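Local coordinates for crystal protein (Bacillus thuringiensis serovar dakota, PDB 2ZTB), which recognizes cancer cells and, as the activated form of an aerolysin-like parasporin, probably kills them by forming β-barrel pores in their membranes, at residues D2-E6 with K121-S127; I38-N42 with P52-Q56; R26-Y31 with F212-V218; P165-R170 with P244-L248. Numbering follows the deposited sequence.

Interaction 1: residues D2-E6 with K121-S127; sequences DVIRE and KFTSKLS
Two largely extended, roughly antiparallel segments, end-to-end directions 151° apart, meet as side chains of 2-6 reach both side chains and backbone of 121-127; CA atoms lie 5.0 Å apart at Asp2-Ser127, 6.8 Å at Ile4-Ser124 and 7.7 Å at Glu6-Phe122. Asp2, Ile4 and Glu6 direct their CA-to-CB bonds toward 121-127; Val3 and Arg5 point away. Glu6 (chi1 p, chi2 t) inserts its carboxylate into a bend at Thr123 (phi/psi -97/-35), where successive amides converge on it: Thr123 N to Glu6 OE1 3.1 Å and Ser124 N to Glu6 OE2 3.1 Å. Ser124 OG donates a short bond to Glu6 OE2, 2.6 Å, and Lys63 adds a salt bridge to OE1. The segment 121-127 leads into the two-stranded hairpin 126-142, consistent with the membrane-inserting hairpin of aerolysin-like toxins, while 4-6 pairs with strand 61-90. Between the polar ends, Ile4 (chi1 m) places CG2 3.5 Å from Phe122 CD2 and CD1 3.8 Å from Leu126 CD1. Phe122 and Leu126 continue this apolar layer onto Val65 and Val68 of strand 61-90. At the other end, Asp2 (chi1 t) sets its CB 3.4 Å from Ser127 N and 4.0 Å from Leu126 CD1.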
loop_
_atom_site.group_PDB
_atom_site.type_symbol
_atom_site.label_atom_id
_atom_site.label_comp_id
_atom_site.label_asym_id
_atom_site.label_seq_id
_atom_site.Cartn_x
_atom_site.Cartn_y
_atom_site.Cartn_z
ATOM N N ASP A 2 8.799 -1.849 6.492
ATOM C CA ASP A 2 9.006 -1.214 7.838
ATOM C C ASP A 2 8.803 -2.198 9.014
ATOM O O ASP A 2 8.020 -3.152 8.905
ATOM C CB ASP A 2 8.103 0.029 7.988
ATOM C CG ASP A 2 8.688 1.087 8.944
ATOM O OD1 ASP A 2 9.942 1.247 9.026
ATOM O OD2 ASP A 2 7.873 1.773 9.608
ATOM N N VAL A 3 9.521 -1.952 10.120
ATOM C CA VAL A 3 9.386 -2.744 11.358
ATOM C C VAL A 3 8.399 -2.087 12.341
ATOM O O VAL A 3 8.743 -1.173 13.104
ATOM C CB VAL A 3 10.760 -2.995 12.084
ATOM C CG1 VAL A 3 10.708 -4.325 12.892
ATOM C CG2 VAL A 3 11.932 -2.995 11.072
ATOM N N ILE A 4 7.166 -2.566 12.315
ATOM C CA ILE A 4 6.090 -1.979 13.108
ATOM C C ILE A 4 5.808 -2.848 14.342
ATOM O O ILE A 4 5.835 -4.075 14.268
ATOM C CB ILE A 4 4.830 -1.745 12.213
ATOM C CG1 ILE A 4 5.102 -0.601 11.216
ATOM C CG2 ILE A 4 3.570 -1.466 13.046
ATOM C CD1 ILE A 4 4.367 -0.743 9.891
ATOM N N ARG A 5 5.570 -2.196 15.474
ATOM C CA ARG A 5 5.264 -2.883 16.719
ATOM C C ARG A 5 4.385 -1.991 17.575
ATOM O O ARG A 5 4.836 -0.986 18.108
ATOM C CB ARG A 5 6.553 -3.258 17.464
ATOM C CG ARG A 5 6.347 -3.995 18.784
ATOM C CD ARG A 5 7.602 -4.781 19.114
ATOM N NE ARG A 5 7.556 -5.426 20.422
ATOM C CZ ARG A 5 7.100 -6.656 20.657
ATOM N NH1 ARG A 5 6.624 -7.410 19.672
ATOM N NH2 ARG A 5 7.123 -7.136 21.895
ATOM N N GLU A 6 3.117 -2.357 17.697
ATOM C CA GLU A 6 2.200 -1.555 18.493
ATOM C C GLU A 6 1.252 -2.428 19.299
ATOM O O GLU A 6 1.199 -3.640 19.099
ATOM C CB GLU A 6 1.449 -0.526 17.618
ATOM C CG GLU A 6 0.830 -1.058 16.342
ATOM C CD GLU A 6 0.150 0.038 15.516
ATOM O OE1 GLU A 6 -1.101 0.113 15.549
ATOM O OE2 GLU A 6 0.865 0.817 14.843
ATOM N N LYS A 121 -5.774 -2.818 12.527
ATOM C CA LYS A 121 -5.845 -1.360 12.526
ATOM C C LYS A 121 -4.514 -0.788 12.996
ATOM O O LYS A 121 -4.386 -0.365 14.130
ATOM C CB LYS A 121 -6.999 -0.871 13.420
ATOM C CG LYS A 121 -8.356 -1.488 13.094
ATOM C CD LYS A 121 -9.464 -0.924 13.974
ATOM C CE LYS A 121 -10.821 -1.474 13.571
ATOM N NZ LYS A 121 -10.880 -2.954 13.800
ATOM N N PHE A 122 -3.520 -0.811 12.121
ATOM C CA PHE A 122 -2.223 -0.191 12.393
ATOM C C PHE A 122 -2.232 1.308 12.218
ATOM O O PHE A 122 -2.803 1.832 11.261
ATOM C CB PHE A 122 -1.142 -0.789 11.513
ATOM C CG PHE A 122 -0.769 -2.190 11.889
ATOM C CD1 PHE A 122 -1.385 -3.270 11.282
ATOM C CD2 PHE A 122 0.214 -2.426 12.850
ATOM C CE1 PHE A 122 -1.028 -4.565 11.616
ATOM C CE2 PHE A 122 0.573 -3.721 13.195
ATOM C CZ PHE A 122 -0.057 -4.796 12.579
ATOM N N THR A 123 -1.574 1.972 13.163
ATOM C CA THR A 123 -1.470 3.416 13.248
ATOM C C THR A 123 -0.158 3.899 12.623
ATOM O O THR A 123 -0.118 4.963 11.998
ATOM C CB THR A 123 -1.587 3.857 14.736
ATOM O OG1 THR A 123 -2.972 3.992 15.075
ATOM C CG2 THR A 123 -0.874 5.176 15.024
ATOM N N SER A 124 0.904 3.109 12.773
ATOM C CA SER A 124 2.211 3.518 12.252
ATOM C C SER A 124 2.344 3.340 10.751
ATOM O O SER A 124 1.912 2.341 10.186
ATOM C CB SER A 124 3.379 2.857 12.999
ATOM O OG SER A 124 3.018 1.656 13.643
ATOM N N LYS A 125 2.943 4.333 10.112
ATOM C CA LYS A 125 3.099 4.328 8.667
ATOM C C LYS A 125 4.000 3.177 8.242
ATOM O O LYS A 125 4.928 2.803 8.959
ATOM C CB LYS A 125 3.675 5.659 8.196
ATOM C CG LYS A 125 2.864 6.883 8.606
ATOM C CD LYS A 125 1.632 7.104 7.734
ATOM C CE LYS A 125 0.931 8.386 8.162
ATOM N NZ LYS A 125 0.076 8.962 7.094
ATOM N N LEU A 126 3.700 2.605 7.084
ATOM C CA LEU A 126 4.514 1.549 6.519
ATOM C C LEU A 126 5.419 2.128 5.424
ATOM O O LEU A 126 4.953 2.849 4.533
ATOM C CB LEU A 126 3.610 0.454 5.956
ATOM C CG LEU A 126 4.255 -0.718 5.219
ATOM C CD1 LEU A 126 4.932 -1.646 6.197
ATOM C CD2 LEU A 126 3.216 -1.464 4.381
ATOM N N SER A 127 6.708 1.816 5.499
ATOM C CA SER A 127 7.660 2.246 4.483
ATOM C C SER A 127 7.703 1.257 3.323
ATOM O O SER A 127 7.958 0.057 3.512
ATOM C CB SER A 127 9.046 2.451 5.079
ATOM O OG SER A 127 9.018 3.477 6.057
#

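Interaction 2: residues I38-N42 with P52-Q56; sequences IALNN and PITAQ
Strand 38-40 is the first arm of a β-hairpin whose second arm is strand 43-46; Asn41 (phi/psi 46/-113) and Asn42 (-100/15) form the corners of its type II' turn. A single helical turn, 53-56, lies against this arm and bend, with CA atoms nearest at Ala39-Pro52 (5.7 Å) and Asn41-Thr54 (5.5 Å). Pro52 (phi/psi -44/129) occupies the N-cap position, and its carbonyl starts the helix: Gln56 N bonds Pro52 O at 3.1 Å, and Ala55 N bonds it weakly at 3.0 Å. The Pro52 ring packs on the hairpin, CB 4.2 Å from Ala39 CB and CG 3.5 Å from Asn42 C. Ile53 (chi1 p, chi2 t) follows, its CG1 4.3 Å from Ala39 CB, while its side chain also reaches Phe210 and Phe212 of strand 210-214. Ile38 and Leu40 point away from the helix, and their side chains touch Phe10. Thr54, with chi1 near 34° and its CA-to-CB bond toward the hairpin, sets OG1 3.6 Å from Ala39 CB and donates from it to Asn41 O at 2.9 Å. The Asn41 side chain points away from the helix and is held by Cys61 N and Leu8 O, so the turn is tied to the rest of the N-terminal domain as well. Ala55 brings its CB to 3.6 Å from Asn42 ND2.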
loop_
_atom_site.group_PDB
_atom_site.type_symbol
_atom_site.label_atom_id
_atom_site.label_comp_id
_atom_site.label_asym_id
_atom_site.label_seq_id
_atom_site.Cartn_x
_atom_site.Cartn_y
_atom_site.Cartn_z
ATOM N N ILE A 38 -11.863 -9.182 31.732
ATOM C CA ILE A 38 -10.612 -9.459 31.018
ATOM C C ILE A 38 -9.922 -8.128 30.720
ATOM O O ILE A 38 -10.519 -7.080 30.897
ATOM C CB ILE A 38 -10.830 -10.301 29.714
ATOM C CG1 ILE A 38 -11.660 -9.527 28.668
ATOM C CG2 ILE A 38 -11.419 -11.724 30.068
ATOM C CD1 ILE A 38 -11.724 -10.162 27.265
ATOM N N ALA A 39 -8.667 -8.179 30.286
ATOM C CA ALA A 39 -7.855 -6.994 30.122
ATOM C C ALA A 39 -6.800 -7.188 29.045
ATOM O O ALA A 39 -6.295 -8.287 28.849
ATOM C CB ALA A 39 -7.200 -6.615 31.444
ATOM N N LEU A 40 -6.492 -6.095 28.345
ATOM C CA LEU A 40 -5.504 -6.067 27.278
ATOM C C LEU A 40 -4.865 -4.714 27.352
ATOM O O LEU A 40 -5.551 -3.695 27.247
ATOM C CB LEU A 40 -6.182 -6.250 25.912
ATOM C CG LEU A 40 -5.387 -6.224 24.604
ATOM C CD1 LEU A 40 -4.343 -7.344 24.551
ATOM C CD2 LEU A 40 -6.339 -6.330 23.434
ATOM N N ASN A 41 -3.550 -4.696 27.530
ATOM C CA ASN A 41 -2.800 -3.434 27.580
ATOM C C ASN A 41 -3.506 -2.413 28.494
ATOM O O ASN A 41 -3.609 -2.655 29.707
ATOM C CB ASN A 41 -2.550 -2.911 26.163
ATOM C CG ASN A 41 -1.792 -3.913 25.302
ATOM O OD1 ASN A 41 -0.745 -4.411 25.704
ATOM N ND2 ASN A 41 -2.314 -4.206 24.111
ATOM N N ASN A 42 -4.035 -1.319 27.930
ATOM C CA ASN A 42 -4.744 -0.307 28.745
ATOM C C ASN A 42 -6.285 -0.343 28.743
ATOM O O ASN A 42 -6.940 0.602 29.207
ATOM C CB ASN A 42 -4.228 1.104 28.432
ATOM C CG ASN A 42 -2.802 1.318 28.916
ATOM O OD1 ASN A 42 -1.846 1.296 28.042
ATOM N ND2 ASN A 42 -2.641 1.518 30.323
ATOM N N PRO A 52 -6.588 -1.547 34.328
ATOM C CA PRO A 52 -6.339 -2.883 33.794
ATOM C C PRO A 52 -5.147 -3.566 34.466
ATOM O O PRO A 52 -4.068 -2.972 34.563
ATOM C CB PRO A 52 -6.059 -2.627 32.300
ATOM C CG PRO A 52 -6.011 -1.128 32.139
ATOM C CD PRO A 52 -6.841 -0.581 33.245
ATOM N N ILE A 53 -5.358 -4.800 34.935
ATOM C CA ILE A 53 -4.332 -5.546 35.668
ATOM C C ILE A 53 -3.116 -5.821 34.787
ATOM O O ILE A 53 -2.033 -6.127 35.277
ATOM C CB ILE A 53 -4.894 -6.857 36.275
ATOM C CG1 ILE A 53 -5.435 -7.784 35.166
ATOM C CG2 ILE A 53 -5.967 -6.529 37.329
ATOM C CD1 ILE A 53 -5.744 -9.191 35.604
ATOM N N THR A 54 -3.303 -5.685 33.482
ATOM C CA THR A 54 -2.238 -5.893 32.521
ATOM C C THR A 54 -1.223 -4.748 32.571
ATOM O O THR A 54 -0.018 -4.977 32.428
ATOM C CB THR A 54 -2.805 -6.033 31.100
ATOM O OG1 THR A 54 -3.958 -5.190 30.966
ATOM C CG2 THR A 54 -3.200 -7.482 30.830
ATOM N N ALA A 55 -1.707 -3.520 32.775
ATOM C CA ALA A 55 -0.813 -2.375 32.975
ATOM C C ALA A 55 -0.257 -2.390 34.410
ATOM O O ALA A 55 0.969 -2.287 34.607
ATOM C CB ALA A 55 -1.516 -1.041 32.640
ATOM N N GLN A 56 -1.141 -2.542 35.406
ATOM C CA GLN A 56 -0.676 -2.696 36.803
ATOM C C GLN A 56 0.510 -3.660 36.901
ATOM O O GLN A 56 1.599 -3.277 37.426
ATOM C CB GLN A 56 -1.797 -3.177 37.733
ATOM C CG GLN A 56 -2.960 -2.196 37.899
ATOM C CD GLN A 56 -3.829 -2.623 39.108
ATOM O OE1 GLN A 56 -4.980 -3.095 38.921
ATOM N NE2 GLN A 56 -3.275 -2.474 40.358
#

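Interaction 3: residues R26-Y31 with F212-V218; sequences RFSSIY and FNPARDV
The last turns of helix 20-31 cross strand 212-214 at 108° between their N-to-C directions, the short axes approaching to 10.8 Å, and also meet the weakly bonded helical turn that follows at about 215-218. This is helix-on-sheet packing in the N-terminal domain, where strand 210-214 pairs with strand 168-199. The backbones come closest at Arg26 and Val218, CA to CA 5.3 Å; Asp217 N to Pro214 O (2.9 Å) and Val218 N to Ala215 O (3.1 Å) shape the turn that brings them there. Phe27 (chi1 m) offers one ring face to Val218, whose CG1 sits 3.9 Å from the centroid and 12° off the ring normal, a CH-pi contact; Phe195 of strand 168-199 touches both side chains. One helical turn on, Ile30 (m, t) places CD1 4.1 Å from Val218 CG1 and 3.8 Å from Asp217 O. Asn213, pointing toward the helix, brings its side-chain end beside the Phe27 ring and the hydroxyl edge of Tyr31, whose ring also stacks with Trp211. At the far end, Arg26 folds its side chain over the short turn, and NH1 donates to the backbone carbonyl of Asp217, NH1 to O 2.8 Å.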
loop_
_atom_site.group_PDB
_atom_site.type_symbol
_atom_site.label_atom_id
_atom_site.label_comp_id
_atom_site.label_asym_id
_atom_site.label_seq_id
_atom_site.Cartn_x
_atom_site.Cartn_y
_atom_site.Cartn_z
ATOM N N ARG A 26 -12.212 -18.878 26.859
ATOM C CA ARG A 26 -10.945 -19.583 26.965
ATOM C C ARG A 26 -10.350 -19.523 28.387
ATOM O O ARG A 26 -9.873 -20.527 28.897
ATOM C CB ARG A 26 -9.981 -19.060 25.887
ATOM C CG ARG A 26 -10.262 -19.638 24.476
ATOM C CD ARG A 26 -9.244 -20.750 24.066
ATOM N NE ARG A 26 -9.441 -21.948 24.845
ATOM C CZ ARG A 26 -8.536 -22.629 25.561
ATOM N NH1 ARG A 26 -7.240 -22.328 25.610
ATOM N NH2 ARG A 26 -8.971 -23.666 26.228
ATOM N N PHE A 27 -10.393 -18.348 29.017
ATOM C CA PHE A 27 -9.984 -18.158 30.406
ATOM C C PHE A 27 -10.841 -19.019 31.323
ATOM O O PHE A 27 -10.344 -19.673 32.225
ATOM C CB PHE A 27 -10.116 -16.678 30.804
ATOM C CG PHE A 27 -8.873 -15.843 30.543
ATOM C CD1 PHE A 27 -8.904 -14.795 29.620
ATOM C CD2 PHE A 27 -7.686 -16.088 31.242
ATOM C CE1 PHE A 27 -7.774 -14.010 29.385
ATOM C CE2 PHE A 27 -6.528 -15.306 31.025
ATOM C CZ PHE A 27 -6.569 -14.261 30.097
ATOM N N SER A 28 -12.143 -19.037 31.062
ATOM C CA SER A 28 -13.064 -19.912 31.775
ATOM C C SER A 28 -12.684 -21.384 31.697
ATOM O O SER A 28 -12.735 -22.091 32.704
ATOM C CB SER A 28 -14.475 -19.723 31.255
ATOM O OG SER A 28 -15.363 -20.445 32.085
ATOM N N SER A 29 -12.318 -21.851 30.502
ATOM C CA SER A 29 -11.878 -23.231 30.331
ATOM C C SER A 29 -10.562 -23.486 31.060
ATOM O O SER A 29 -10.376 -24.552 31.640
ATOM C CB SER A 29 -11.658 -23.531 28.859
ATOM O OG SER A 29 -12.868 -23.717 28.195
ATOM N N ILE A 30 -9.635 -22.522 30.993
ATOM C CA ILE A 30 -8.307 -22.714 31.562
ATOM C C ILE A 30 -8.358 -22.819 33.095
ATOM O O ILE A 30 -7.670 -23.651 33.692
ATOM C CB ILE A 30 -7.301 -21.620 31.098
ATOM C CG1 ILE A 30 -7.110 -21.667 29.570
ATOM C CG2 ILE A 30 -5.953 -21.797 31.809
ATOM C CD1 ILE A 30 -6.401 -20.431 28.947
ATOM N N TYR A 31 -9.178 -21.980 33.721
ATOM C CA TYR A 31 -9.141 -21.815 35.170
ATOM C C TYR A 31 -10.320 -22.484 35.850
ATOM O O TYR A 31 -10.285 -22.711 37.062
ATOM C CB TYR A 31 -8.973 -20.325 35.558
ATOM C CG TYR A 31 -7.588 -19.824 35.174
ATOM C CD1 TYR A 31 -7.384 -19.141 33.977
ATOM C CD2 TYR A 31 -6.472 -20.132 35.955
ATOM C CE1 TYR A 31 -6.126 -18.729 33.588
ATOM C CE2 TYR A 31 -5.192 -19.728 35.570
ATOM C CZ TYR A 31 -5.033 -19.026 34.382
ATOM O OH TYR A 31 -3.788 -18.622 33.987
ATOM N N PHE A 212 -2.668 -14.015 34.005
ATOM C CA PHE A 212 -2.210 -13.649 32.662
ATOM C C PHE A 212 -1.841 -14.885 31.877
ATOM O O PHE A 212 -1.214 -15.804 32.409
ATOM C CB PHE A 212 -1.026 -12.678 32.745
ATOM C CG PHE A 212 -1.305 -11.508 33.626
ATOM C CD1 PHE A 212 -0.994 -11.559 34.983
ATOM C CD2 PHE A 212 -1.945 -10.379 33.117
ATOM C CE1 PHE A 212 -1.296 -10.507 35.821
ATOM C CE2 PHE A 212 -2.254 -9.308 33.947
ATOM C CZ PHE A 212 -1.926 -9.374 35.303
ATOM N N ASN A 213 -2.266 -14.923 30.625
ATOM C CA ASN A 213 -1.955 -16.021 29.729
ATOM C C ASN A 213 -1.487 -15.446 28.421
ATOM O O ASN A 213 -1.999 -14.413 27.989
ATOM C CB ASN A 213 -3.181 -16.914 29.500
ATOM C CG ASN A 213 -3.375 -17.909 30.608
ATOM O OD1 ASN A 213 -2.893 -19.036 30.539
ATOM N ND2 ASN A 213 -4.056 -17.491 31.654
ATOM N N PRO A 214 -0.493 -16.092 27.785
ATOM C CA PRO A 214 -0.065 -15.601 26.472
ATOM C C PRO A 214 -1.241 -15.573 25.516
ATOM O O PRO A 214 -2.153 -16.398 25.626
ATOM C CB PRO A 214 0.985 -16.628 26.014
ATOM C CG PRO A 214 0.848 -17.774 26.935
ATOM C CD PRO A 214 0.281 -17.268 28.221
ATOM N N ALA A 215 -1.217 -14.610 24.599
ATOM C CA ALA A 215 -2.232 -14.453 23.555
ATOM C C ALA A 215 -2.625 -15.769 22.858
ATOM O O ALA A 215 -3.792 -15.977 22.547
ATOM C CB ALA A 215 -1.745 -13.401 22.519
ATOM N N ARG A 216 -1.660 -16.651 22.619
ATOM C CA ARG A 216 -1.900 -17.930 21.923
ATOM C C ARG A 216 -2.831 -18.875 22.701
ATOM O O ARG A 216 -3.482 -19.734 22.100
ATOM C CB ARG A 216 -0.562 -18.629 21.586
ATOM C CG ARG A 216 -0.097 -19.638 22.615
ATOM C CD ARG A 216 1.242 -20.281 22.249
ATOM N NE ARG A 216 2.353 -19.395 22.600
ATOM C CZ ARG A 216 3.002 -19.425 23.759
ATOM N NH1 ARG A 216 3.985 -18.565 23.979
ATOM N NH2 ARG A 216 2.675 -20.310 24.688
ATOM N N ASP A 217 -2.890 -18.713 24.025
ATOM C CA ASP A 217 -3.801 -19.483 24.872
ATOM C C ASP A 217 -5.266 -19.047 24.809
ATOM O O ASP A 217 -6.143 -19.832 25.162
ATOM C CB ASP A 217 -3.365 -19.421 26.342
ATOM C CG ASP A 217 -2.070 -20.160 26.611
ATOM O OD1 ASP A 217 -1.517 -20.810 25.693
ATOM O OD2 ASP A 217 -1.605 -20.095 27.766
ATOM N N VAL A 218 -5.540 -17.802 24.404
ATOM C CA VAL A 218 -6.913 -17.276 24.489
ATOM C C VAL A 218 -7.486 -16.760 23.146
ATOM O O VAL A 218 -8.689 -16.468 23.045
ATOM C CB VAL A 218 -7.046 -16.214 25.622
ATOM C CG1 VAL A 218 -6.771 -16.867 27.019
ATOM C CG2 VAL A 218 -6.090 -14.994 25.385
#

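Interaction 4: residues P165-R170 with P244-L248; sequences PAQSRR and PARSL
Antiparallel β-pairing joins the start of strand 168-199 to the end of strand 223-247 near the modelled C-terminus. Arg169 and Arg246 form a hydrogen-bonded pair (CA to CA 5.6 Å): Arg169 N to Arg246 O and Arg246 N to Arg169 O are both 3.0 Å. Ser168 and Ser247 make the neighbouring non-hydrogen-bonded pair, CA to CA 4.4 Å, with diverging side chains. The paired arginines send their side chains to the same face but part company: Arg169 (chi1 p, chi2 and chi3 t) extends along Thr87 and Thr89 of strand 61-90, whereas Arg246 (m, m, m) curls so that its end leads away from 165-170. Arg170, stretched out in t, t, t, lays CD 4.0 Å from Ala245 CB; its guanidinium reaches Thr163 O through NH1 and Gln243 O through NE, tying its own strand to strands 147-164 and 223-247. The same Ala245 CB touches Pro165 CG at 3.3 Å, in the turn that reverses the chain between strands 147-164 and 168-199. Leu248 (m, t) lies beside the start of strand 168-199, CG 3.7 Å from Ser168 N and CD2 4.3 Å from Arg169 CD, and its backbone adds the last rung, Leu248 N to Gln167 O at 3.3 Å.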
loop_
_atom_site.group_PDB
_atom_site.type_symbol
_atom_site.label_atom_id
_atom_site.label_comp_id
_atom_site.label_asym_id
_atom_site.label_seq_id
_atom_site.Cartn_x
_atom_site.Cartn_y
_atom_site.Cartn_z
ATOM N N PRO A 165 5.588 19.966 -49.392
ATOM C CA PRO A 165 5.396 20.220 -50.822
ATOM C C PRO A 165 4.340 21.288 -51.124
ATOM O O PRO A 165 3.601 21.718 -50.224
ATOM C CB PRO A 165 4.973 18.854 -51.388
ATOM C CG PRO A 165 4.684 17.992 -50.233
ATOM C CD PRO A 165 5.400 18.544 -49.050
ATOM N N ALA A 166 4.285 21.679 -52.399
ATOM C CA ALA A 166 3.522 22.828 -52.895
ATOM C C ALA A 166 2.160 23.064 -52.235
ATOM O O ALA A 166 2.008 23.994 -51.446
ATOM C CB ALA A 166 3.391 22.759 -54.426
ATOM N N GLN A 167 1.177 22.230 -52.553
ATOM C CA GLN A 167 -0.201 22.491 -52.119
ATOM C C GLN A 167 -0.671 21.406 -51.190
ATOM O O GLN A 167 -1.518 20.585 -51.550
ATOM C CB GLN A 167 -1.156 22.622 -53.320
ATOM C CG GLN A 167 -1.038 23.936 -54.088
ATOM C CD GLN A 167 -1.408 25.165 -53.257
ATOM O OE1 GLN A 167 -0.789 26.220 -53.400
ATOM N NE2 GLN A 167 -2.422 25.037 -52.398
ATOM N N SER A 168 -0.119 21.418 -49.982
ATOM C CA SER A 168 -0.296 20.308 -49.056
ATOM C C SER A 168 -0.105 20.692 -47.596
ATOM O O SER A 168 0.393 21.773 -47.263
ATOM C CB SER A 168 0.667 19.173 -49.421
ATOM O OG SER A 168 1.942 19.691 -49.755
ATOM N N ARG A 169 -0.538 19.780 -46.735
ATOM C CA ARG A 169 -0.270 19.844 -45.313
ATOM C C ARG A 169 0.556 18.623 -44.928
ATOM O O ARG A 169 0.562 17.612 -45.638
ATOM C CB ARG A 169 -1.576 19.886 -44.514
ATOM C CG ARG A 169 -2.557 18.788 -44.883
ATOM C CD ARG A 169 -3.980 19.149 -44.491
ATOM N NE ARG A 169 -4.942 18.159 -44.981
ATOM C CZ ARG A 169 -5.099 16.936 -44.464
ATOM N NH1 ARG A 169 -4.342 16.523 -43.443
ATOM N NH2 ARG A 169 -6.008 16.115 -44.982
ATOM N N ARG A 170 1.243 18.725 -43.795
ATOM C CA ARG A 170 2.081 17.646 -43.295
ATOM C C ARG A 170 2.017 17.611 -41.775
ATOM O O ARG A 170 2.331 18.606 -41.116
ATOM C CB ARG A 170 3.524 17.836 -43.787
ATOM C CG ARG A 170 4.337 16.566 -43.758
ATOM C CD ARG A 170 5.519 16.583 -44.721
ATOM N NE ARG A 170 6.190 15.287 -44.654
ATOM C CZ ARG A 170 7.427 15.033 -45.066
ATOM N NH1 ARG A 170 8.186 15.984 -45.603
ATOM N NH2 ARG A 170 7.907 13.804 -44.930
ATOM N N PRO A 244 3.566 11.323 -44.257
ATOM C CA PRO A 244 3.660 11.796 -45.640
ATOM C C PRO A 244 2.779 13.017 -45.872
ATOM O O PRO A 244 1.682 13.100 -45.314
ATOM C CB PRO A 244 3.145 10.607 -46.463
ATOM C CG PRO A 244 3.316 9.426 -45.595
ATOM C CD PRO A 244 3.135 9.914 -44.188
ATOM N N ALA A 245 3.277 13.963 -46.658
ATOM C CA ALA A 245 2.485 15.116 -47.081
ATOM C C ALA A 245 1.216 14.657 -47.785
ATOM O O ALA A 245 1.252 13.779 -48.652
ATOM C CB ALA A 245 3.287 16.004 -47.993
ATOM N N ARG A 246 0.095 15.241 -47.375
ATOM C CA ARG A 246 -1.192 14.982 -47.999
ATOM C C ARG A 246 -1.715 16.232 -48.709
ATOM O O ARG A 246 -1.547 17.351 -48.218
ATOM C CB ARG A 246 -2.191 14.436 -46.970
ATOM C CG ARG A 246 -2.055 12.920 -46.698
ATOM C CD ARG A 246 -1.733 12.127 -47.996
ATOM N NE ARG A 246 -2.749 12.286 -49.049
ATOM C CZ ARG A 246 -2.516 12.203 -50.362
ATOM N NH1 ARG A 246 -1.293 11.971 -50.827
ATOM N NH2 ARG A 246 -3.513 12.364 -51.221
ATOM N N SER A 247 -2.317 16.041 -49.883
ATOM C CA SER A 247 -2.852 17.155 -50.667
ATOM C C SER A 247 -4.010 17.841 -49.931
ATOM O O SER A 247 -4.826 17.179 -49.277
ATOM C CB SER A 247 -3.293 16.685 -52.054
ATOM O OG SER A 247 -3.474 17.787 -52.932
ATOM N N LEU A 248 -4.061 19.169 -50.052
ATOM C CA LEU A 248 -5.001 20.013 -49.300
ATOM C C LEU A 248 -6.475 19.641 -49.490
ATOM O O LEU A 248 -7.115 19.140 -48.558
ATOM C CB LEU A 248 -4.777 21.496 -49.635
ATOM C CG LEU A 248 -3.599 22.167 -48.915
ATOM C CD1 LEU A 248 -3.308 23.548 -49.481
ATOM C CD2 LEU A 248 -3.840 22.246 -47.410
#

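Overall arrangement
Interactions 2 and 3 adjoin in the N-terminal domain, centres 14 Å apart, where Phe212 packs on Ile53 and Thr54, and Phe27 on Ile38. The centre of interaction 1 lies 22 and 27 Å from theirs, between them and the elongated body. Interaction 4 is at the far end, its centre 63 Å from that of interaction 1 and 84 and 86 Å from those of interactions 2 and 3. All four reach one antiparallel sheet, whose long strand 168-199 begins in interaction 4. Interaction 2 nests inside the loops closed by interactions 1 and 3, whose segments alternate; interaction 4 follows 1 and 2 in series but alternates with 3. Distant sequence thus builds the compact end of the rod-like toxin.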